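Local coordinates for Lmo2184 protein (Listeria monocytogenes serovar 1/2a, PDB 5JOQ) that probably binds heme as the membrane-anchored substrate-binding lipoprotein of an iron-uptake ABC transporter, at residues Asp49-Leu55 with Pro66-Ala70; Val157-Val161 with Leu280-Glu284; Leu180-Glu184 with Glu198-Lys202. All blocks are in the same frame, centred on the assembly; numbering follows the deposited sequence. Where two conformers were deposited one is given.

Contact 1. Residues Asp49-Leu55 with Pro66-Ala70; sequences DKLDLPL and PKRYA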
# COMPACT_ATOMS: atom_id res chain seq x y z
N ASP A 49 -25.97 -4.12 -11.36
CA ASP A 49 -27.02 -3.42 -10.64
C ASP A 49 -27.84 -2.52 -11.57
O ASP A 49 -29.07 -2.47 -11.47
CB ASP A 49 -26.40 -2.60 -9.50
CG ASP A 49 -27.44 -1.76 -8.74
OD1 ASP A 49 -28.42 -2.35 -8.23
OD2 ASP A 49 -27.26 -0.53 -8.66
N LYS A 50 -27.18 -1.76 -12.44
CA LYS A 50 -27.90 -0.89 -13.37
C LYS A 50 -28.71 -1.70 -14.36
O LYS A 50 -29.73 -1.21 -14.86
CB LYS A 50 -26.94 0.02 -14.13
CG LYS A 50 -26.18 1.03 -13.23
CD LYS A 50 -27.09 2.08 -12.63
CE LYS A 50 -26.23 3.08 -11.79
NZ LYS A 50 -27.03 3.80 -10.78
N LEU A 51 -28.28 -2.94 -14.66
CA LEU A 51 -29.03 -3.82 -15.54
C LEU A 51 -30.12 -4.60 -14.82
O LEU A 51 -30.84 -5.38 -15.46
CB LEU A 51 -28.08 -4.80 -16.25
CG LEU A 51 -27.07 -4.14 -17.21
CD1 LEU A 51 -26.29 -5.21 -17.97
CD2 LEU A 51 -27.72 -3.15 -18.20
N ASP A 52 -30.24 -4.42 -13.50
CA ASP A 52 -31.29 -5.09 -12.72
C ASP A 52 -31.18 -6.61 -12.83
O ASP A 52 -32.17 -7.33 -13.02
CB ASP A 52 -32.68 -4.60 -13.18
CG ASP A 52 -33.81 -5.06 -12.25
OD1 ASP A 52 -33.56 -5.49 -11.10
OD2 ASP A 52 -34.98 -4.98 -12.69
N LEU A 53 -29.94 -7.12 -12.68
CA LEU A 53 -29.67 -8.54 -12.74
C LEU A 53 -29.28 -9.08 -11.36
O LEU A 53 -28.46 -8.47 -10.67
CB LEU A 53 -28.53 -8.81 -13.73
CG LEU A 53 -29.00 -8.71 -15.19
CD1 LEU A 53 -27.81 -8.61 -16.12
CD2 LEU A 53 -29.89 -9.93 -15.54
N PRO A 54 -29.82 -10.22 -10.95
CA PRO A 54 -29.35 -10.85 -9.71
C PRO A 54 -27.99 -11.50 -9.93
O PRO A 54 -27.60 -11.85 -11.06
CB PRO A 54 -30.43 -11.88 -9.40
CG PRO A 54 -31.02 -12.22 -10.70
CD PRO A 54 -30.89 -11.00 -11.59
N LEU A 55 -27.25 -11.64 -8.84
CA LEU A 55 -25.93 -12.28 -8.85
C LEU A 55 -25.90 -13.42 -7.83
O LEU A 55 -26.53 -13.33 -6.77
CB LEU A 55 -24.83 -11.28 -8.49
CG LEU A 55 -24.65 -10.11 -9.46
CD1 LEU A 55 -23.60 -9.16 -8.91
CD2 LEU A 55 -24.21 -10.62 -10.84
N PRO A 66 -23.21 -2.19 -4.56
CA PRO A 66 -24.65 -1.91 -4.53
C PRO A 66 -25.34 -2.73 -3.45
O PRO A 66 -25.04 -3.92 -3.24
CB PRO A 66 -25.11 -2.29 -5.94
CG PRO A 66 -23.87 -2.10 -6.81
CD PRO A 66 -22.72 -2.56 -5.90
N LYS A 67 -26.30 -2.09 -2.77
CA LYS A 67 -26.95 -2.69 -1.61
C LYS A 67 -27.72 -3.96 -1.96
O LYS A 67 -27.86 -4.84 -1.11
CB LYS A 67 -27.90 -1.68 -0.97
CG LYS A 67 -27.17 -0.49 -0.36
CD LYS A 67 -28.13 0.63 0.04
CE LYS A 67 -27.37 1.87 0.52
NZ LYS A 67 -26.50 1.54 1.69
N ARG A 68 -28.22 -4.09 -3.18
CA ARG A 68 -29.00 -5.28 -3.48
C ARG A 68 -28.18 -6.56 -3.33
O ARG A 68 -28.76 -7.63 -3.18
CB ARG A 68 -29.61 -5.20 -4.88
CG ARG A 68 -28.61 -5.19 -5.99
CD ARG A 68 -29.32 -5.30 -7.38
NE ARG A 68 -30.04 -6.57 -7.54
CZ ARG A 68 -31.02 -6.77 -8.43
NH1 ARG A 68 -31.39 -5.78 -9.25
NH2 ARG A 68 -31.62 -7.95 -8.50
N TYR A 69 -26.85 -6.49 -3.38
CA TYR A 69 -26.02 -7.68 -3.30
C TYR A 69 -25.44 -7.89 -1.90
O TYR A 69 -24.46 -8.63 -1.74
CB TYR A 69 -24.92 -7.62 -4.35
CG TYR A 69 -25.42 -7.36 -5.77
CD1 TYR A 69 -26.39 -8.18 -6.35
CD2 TYR A 69 -24.92 -6.30 -6.53
CE1 TYR A 69 -26.85 -7.95 -7.63
CE2 TYR A 69 -25.37 -6.05 -7.83
CZ TYR A 69 -26.33 -6.89 -8.37
OH TYR A 69 -26.76 -6.65 -9.65
N ALA A 70 -26.02 -7.24 -0.89
CA ALA A 70 -25.49 -7.30 0.46
C ALA A 70 -25.25 -8.73 0.94
O ALA A 70 -24.31 -8.98 1.70
CB ALA A 70 -26.46 -6.60 1.42
O HOH W 1 -28.59 -1.88 -5.05
O HOH W 2 -30.79 -3.28 -9.39
O HOH W 3 -33.72 -8.38 -10.48
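Asp52 OD1 is gripped from two sources: Arg68 NH1 donates to it directly at 2.9 Å, making a salt bridge, and water 3 donates to it while accepting from Arg68 NH2. The direct bond bends moderately (157° at the hydrogen) and lies in the guanidinium plane, but on the acid it uses the lone pair turned away from the other oxygen. With the two planes 55° apart, the bridge runs through a single carboxylate oxygen. Water 2 meets the guanidinium edge as well, accepting from Arg68 NH1 at 2.6 Å and donating to Asp49 OD1. That same oxygen also accepts a hydrogen bond from water 1, which accepts from the backbone N of Arg68. Asp49 OD1 is thus linked to N-H groups of the arginine through two waters and touches Arg68 CD directly at 3.2 Å, while staying 4.6 Å from Arg68 NE, where charge attraction would probably still act. Its CG rests against Pro66 CB at 3.7 Å, the two side chains lying alongside each other, headed opposite ways.

The acids flank the end of helix 42-50, which closes in a Schellman motif: Asp52 has positive phi and two bonds run back into the last turn, among them Asp52 N to Asp49 O. The chain leaving this cap presents Leu53 O, which accepts from Tyr69 OH at 2.7 Å, nearly in line with the C=O bond and in the plane of the ring, and which also lies over the centre of one guanidinium face. A bend at chi3 (-63°) carries the arginine to that position. The Tyr69 ring is sandwiched: Arg68 CG sits over one face, and on the opposite face Leu55 CD1 makes a CH-pi contact 3.6 Å from the centroid. Leu55 in turn packs on Ile37 and Ala39 of strand 37-39.

Contact 2. Residues Val157-Val161 with Leu280-Glu284; sequences VKSNV and LKEME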
# COMPACT_ATOMS: atom_id res chain seq x y z
N VAL A 157 -18.85 16.67 -22.33
CA VAL A 157 -17.42 17.01 -22.19
C VAL A 157 -16.83 17.29 -23.56
O VAL A 157 -16.16 18.31 -23.76
CB VAL A 157 -16.67 15.88 -21.46
CG1 VAL A 157 -15.14 16.22 -21.40
CG2 VAL A 157 -17.24 15.75 -20.06
N LYS A 158 -17.11 16.43 -24.53
CA LYS A 158 -16.57 16.65 -25.87
C LYS A 158 -16.98 18.02 -26.41
O LYS A 158 -16.15 18.76 -26.95
CB LYS A 158 -17.06 15.54 -26.81
CG LYS A 158 -16.33 14.20 -26.67
CD LYS A 158 -17.04 13.07 -27.43
CE LYS A 158 -16.18 12.28 -28.42
NZ LYS A 158 -16.98 11.05 -28.94
N SER A 159 -18.24 18.38 -26.25
CA SER A 159 -18.73 19.66 -26.70
C SER A 159 -18.02 20.82 -25.97
O SER A 159 -17.62 21.78 -26.57
CB SER A 159 -20.24 19.74 -26.48
OG SER A 159 -20.71 21.03 -26.75
N ASN A 160 -17.84 20.67 -24.67
CA ASN A 160 -17.21 21.68 -23.85
C ASN A 160 -15.79 21.99 -24.28
O ASN A 160 -15.39 23.12 -24.28
CB ASN A 160 -17.08 21.17 -22.41
CG ASN A 160 -18.35 21.24 -21.61
OD1 ASN A 160 -19.34 21.81 -22.02
ND2 ASN A 160 -18.31 20.63 -20.44
N VAL A 161 -15.02 20.97 -24.63
CA VAL A 161 -13.63 21.18 -25.01
C VAL A 161 -13.31 21.33 -26.49
O VAL A 161 -12.20 21.60 -26.86
CB VAL A 161 -12.79 19.98 -24.52
CG1 VAL A 161 -13.03 19.73 -23.05
CG2 VAL A 161 -13.13 18.74 -25.31
N LEU A 280 -14.12 11.77 -16.27
CA LEU A 280 -13.93 12.65 -17.42
C LEU A 280 -14.09 14.12 -17.03
O LEU A 280 -13.39 14.99 -17.56
CB LEU A 280 -14.92 12.26 -18.53
CG LEU A 280 -14.65 12.85 -19.90
CD1 LEU A 280 -13.26 12.48 -20.39
CD2 LEU A 280 -15.75 12.39 -20.90
N LYS A 281 -15.02 14.42 -16.12
CA LYS A 281 -15.21 15.81 -15.70
C LYS A 281 -14.02 16.31 -14.88
O LYS A 281 -13.64 17.49 -14.96
CB LYS A 281 -16.48 15.93 -14.87
CG LYS A 281 -17.77 15.73 -15.64
CD LYS A 281 -19.02 15.73 -14.72
CE LYS A 281 -20.22 15.05 -15.42
NZ LYS A 281 -21.15 14.32 -14.49
N GLU A 282 -13.47 15.44 -14.02
CA GLU A 282 -12.27 15.81 -13.28
C GLU A 282 -11.09 15.97 -14.24
O GLU A 282 -10.27 16.89 -14.08
CB GLU A 282 -12.01 14.74 -12.21
CG GLU A 282 -11.10 15.15 -11.11
CD GLU A 282 -11.57 16.43 -10.43
OE1 GLU A 282 -12.80 16.61 -10.17
OE2 GLU A 282 -10.69 17.29 -10.23
N MET A 283 -11.02 15.15 -15.29
CA MET A 283 -9.96 15.29 -16.28
C MET A 283 -10.04 16.64 -16.97
O MET A 283 -9.01 17.30 -17.17
CB MET A 283 -10.04 14.15 -17.31
CG MET A 283 -8.91 14.18 -18.34
SD MET A 283 -7.28 13.87 -17.64
CE MET A 283 -7.42 12.14 -17.08
N GLU A 284 -11.25 17.07 -17.32
CA GLU A 284 -11.42 18.36 -17.97
C GLU A 284 -10.93 19.49 -17.08
O GLU A 284 -10.31 20.45 -17.56
CB GLU A 284 -12.88 18.55 -18.38
CG GLU A 284 -13.12 19.79 -19.17
CD GLU A 284 -14.60 20.10 -19.40
OE1 GLU A 284 -15.48 19.23 -19.16
OE2 GLU A 284 -14.87 21.25 -19.82
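Val157 enters the contact with both methyls against Leu280: its CB lies 3.7 Å from Leu280 CD2, and CG1 is equally close to Leu280 CG. Leu280 was deposited in two conformers, so the fine detail of this apolar pairing is less certain than the rest. With CG1 anti to the backbone N (chi1 177°), that methyl also passes Glu284 OE1 at 3.8 Å, the two side chains running in opposite directions.

One turn on, Asn160 crosses Glu284 at about a right angle. Its ND2 points almost straight at Glu284 OE1 (172° at the hydrogen), yet the 3.4 Å separation makes this a weak hydrogen bond. Asn160 CB approaches Glu284 OE2 at the same 3.4 Å, while Asn160 OD1 is engaged by Gln156 NE2 within its own helix, which helps to fix the amide.

The segments belong to helices 140-161 and 276-288, whose local axes run nearly parallel (13°) and 11.0 Å apart. Helix 140-161 is probably the long helix that links the two lobes, as in other members of this solute-binding family, and here its final turn meets the C-terminal helix.

Val161 completes the row from the end of that turn: its CG1 touches Glu284 CG at 3.9 Å, against the aliphatic part of a glutamate extended beyond CG. Leu280 also touches Leu191 and Leu194 of helix 187-194.

Contact 3. Residues Leu180-Glu184 with Glu198-Lys202; sequences LVVTE and ENVIK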
# COMPACT_ATOMS: atom_id res chain seq x y z
N LEU A 180 5.40 3.43 -16.13
CA LEU A 180 5.02 3.12 -17.50
C LEU A 180 4.39 4.35 -18.16
O LEU A 180 3.65 5.09 -17.52
CB LEU A 180 4.00 1.98 -17.55
CG LEU A 180 4.57 0.63 -17.08
CD1 LEU A 180 3.44 -0.37 -16.93
CD2 LEU A 180 5.56 0.11 -18.11
N VAL A 181 4.63 4.50 -19.47
CA VAL A 181 3.90 5.50 -20.26
C VAL A 181 2.57 4.91 -20.71
O VAL A 181 2.54 3.79 -21.23
CB VAL A 181 4.75 5.93 -21.46
CG1 VAL A 181 3.97 6.93 -22.30
CG2 VAL A 181 6.04 6.57 -20.95
N VAL A 182 1.48 5.64 -20.50
CA VAL A 182 0.14 5.15 -20.82
C VAL A 182 -0.27 5.76 -22.16
O VAL A 182 -0.21 6.99 -22.33
CB VAL A 182 -0.88 5.53 -19.72
CG1 VAL A 182 -2.24 4.95 -20.04
CG2 VAL A 182 -0.43 5.02 -18.31
N THR A 183 -0.64 4.91 -23.12
CA THR A 183 -1.06 5.39 -24.43
C THR A 183 -2.57 5.58 -24.51
O THR A 183 -3.32 5.24 -23.60
CB THR A 183 -0.65 4.42 -25.53
OG1 THR A 183 -1.52 3.27 -25.49
CG2 THR A 183 0.85 3.98 -25.35
N GLU A 184 -3.03 6.08 -25.67
CA GLU A 184 -4.46 6.20 -25.96
C GLU A 184 -5.17 4.85 -25.89
O GLU A 184 -6.41 4.83 -25.79
CB GLU A 184 -4.67 6.80 -27.37
CG GLU A 184 -4.20 5.84 -28.48
CD GLU A 184 -4.22 6.47 -29.88
OE1 GLU A 184 -5.17 7.26 -30.12
OE2 GLU A 184 -3.29 6.17 -30.69
N GLU A 198 -3.80 15.96 -25.95
CA GLU A 198 -2.99 15.33 -26.99
C GLU A 198 -1.84 14.55 -26.35
O GLU A 198 -0.89 15.14 -25.84
CB GLU A 198 -2.46 16.39 -27.95
CG GLU A 198 -1.50 15.84 -29.00
CD GLU A 198 -0.87 16.95 -29.86
OE1 GLU A 198 -1.43 18.07 -29.94
OE2 GLU A 198 0.21 16.69 -30.45
N ASN A 199 -1.92 13.22 -26.38
CA ASN A 199 -0.90 12.37 -25.76
C ASN A 199 0.43 12.65 -26.45
O ASN A 199 0.48 12.75 -27.69
CB ASN A 199 -1.30 10.90 -25.93
CG ASN A 199 -0.63 9.98 -24.91
OD1 ASN A 199 0.58 10.05 -24.70
ND2 ASN A 199 -1.43 9.14 -24.25
N VAL A 200 1.51 12.80 -25.68
CA VAL A 200 2.80 12.97 -26.34
C VAL A 200 3.22 11.71 -27.07
O VAL A 200 4.11 11.78 -27.92
CB VAL A 200 3.93 13.38 -25.36
CG1 VAL A 200 3.74 14.81 -24.91
CG2 VAL A 200 4.04 12.39 -24.16
N ILE A 201 2.65 10.56 -26.74
CA ILE A 201 2.97 9.29 -27.40
C ILE A 201 1.94 9.06 -28.48
O ILE A 201 0.74 9.11 -28.21
CB ILE A 201 2.97 8.10 -26.42
CG1 ILE A 201 3.98 8.32 -25.32
CG2 ILE A 201 3.34 6.83 -27.15
CD1 ILE A 201 5.39 8.51 -25.87
N LYS A 202 2.40 8.81 -29.71
CA LYS A 202 1.49 8.62 -30.82
C LYS A 202 1.87 7.39 -31.61
O LYS A 202 3.03 6.97 -31.62
CB LYS A 202 1.48 9.84 -31.75
CG LYS A 202 1.01 11.10 -31.07
CD LYS A 202 1.08 12.29 -32.00
CE LYS A 202 0.77 13.59 -31.23
NZ LYS A 202 1.73 13.84 -30.09
O HOH W 4 1.41 9.31 -22.14
O HOH W 5 -1.16 7.40 -27.58
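The backbones approach to 6.3 Å between Thr183 CA and Ile201 CA, and no direct main-chain hydrogen bond joins the two segments; side chains and waters make the connection instead.

Asn199 provides the polar link. Its ND2 donates to Val182 O at 3.1 Å, with a nearly straight bond (170° at the hydrogen) that lies close to the plane of the asparagine amide and arrives on a lone pair in the carbonyl plane. Water 4 donates a second hydrogen bond to Val182 O at 2.8 Å and another to Asn199 OD1, bracing the amide from its other end. OD1 further accepts from Ile201 N at 3.0 Å, closing an Asx turn; placing CG anti to the backbone N (chi1 -158°) serves both ends of the amide. ND2 donating and OD1 accepting probably define which way round the amide sits. A second bridge runs through water 5, which accepts from Glu184 N and donates to Ile201 O at 2.6 Å.

The apolar part rests on two pairs. Val181 CG1 and Ile201 CG1 meet tip to tip at 3.3 Å, tighter than ordinary van der Waals contact, and Thr183 CG2 stands 4.2 Å from Ile201 CG2. Leu216 of helix 213-219 touches both Val181 and Ile201, and Leu209 of strand 208-210 touches Thr183 and Ile201. Beyond the interface, Lys202 NZ reaches back to Asn199 O at 2.9 Å.

Strand 180-182 pairs antiparallel with strand 168-173, as the second arm of a beta hairpin, and strand 198-199 pairs parallel with it after the intervening helix 187-194; the contact thus tethers two neighbours of one strand in a mixed alpha/beta sheet.

In the fold
Contact 1 closes first along the chain; contact 3 then forms inside the long loop that contact 2 closes. Contacts 2 and 3 are the nearer pair, with centres about 18 Å apart, whereas the centre of contact 1 lies about 29 Å from that of contact 2 and about 36 Å from that of contact 3, on the opposite side of the chain's centre from the latter. Helix 140-161 spans the gap: Leu51, within segment 49-55 of contact 1, packs on Glu142 and Ala143 near its start, and contact 2 holds its last turn. Contact 3 belongs to the mixed sheet built around strand 168-173. This layout is consistent with the family's two-lobed fold, one long helix connecting the lobes.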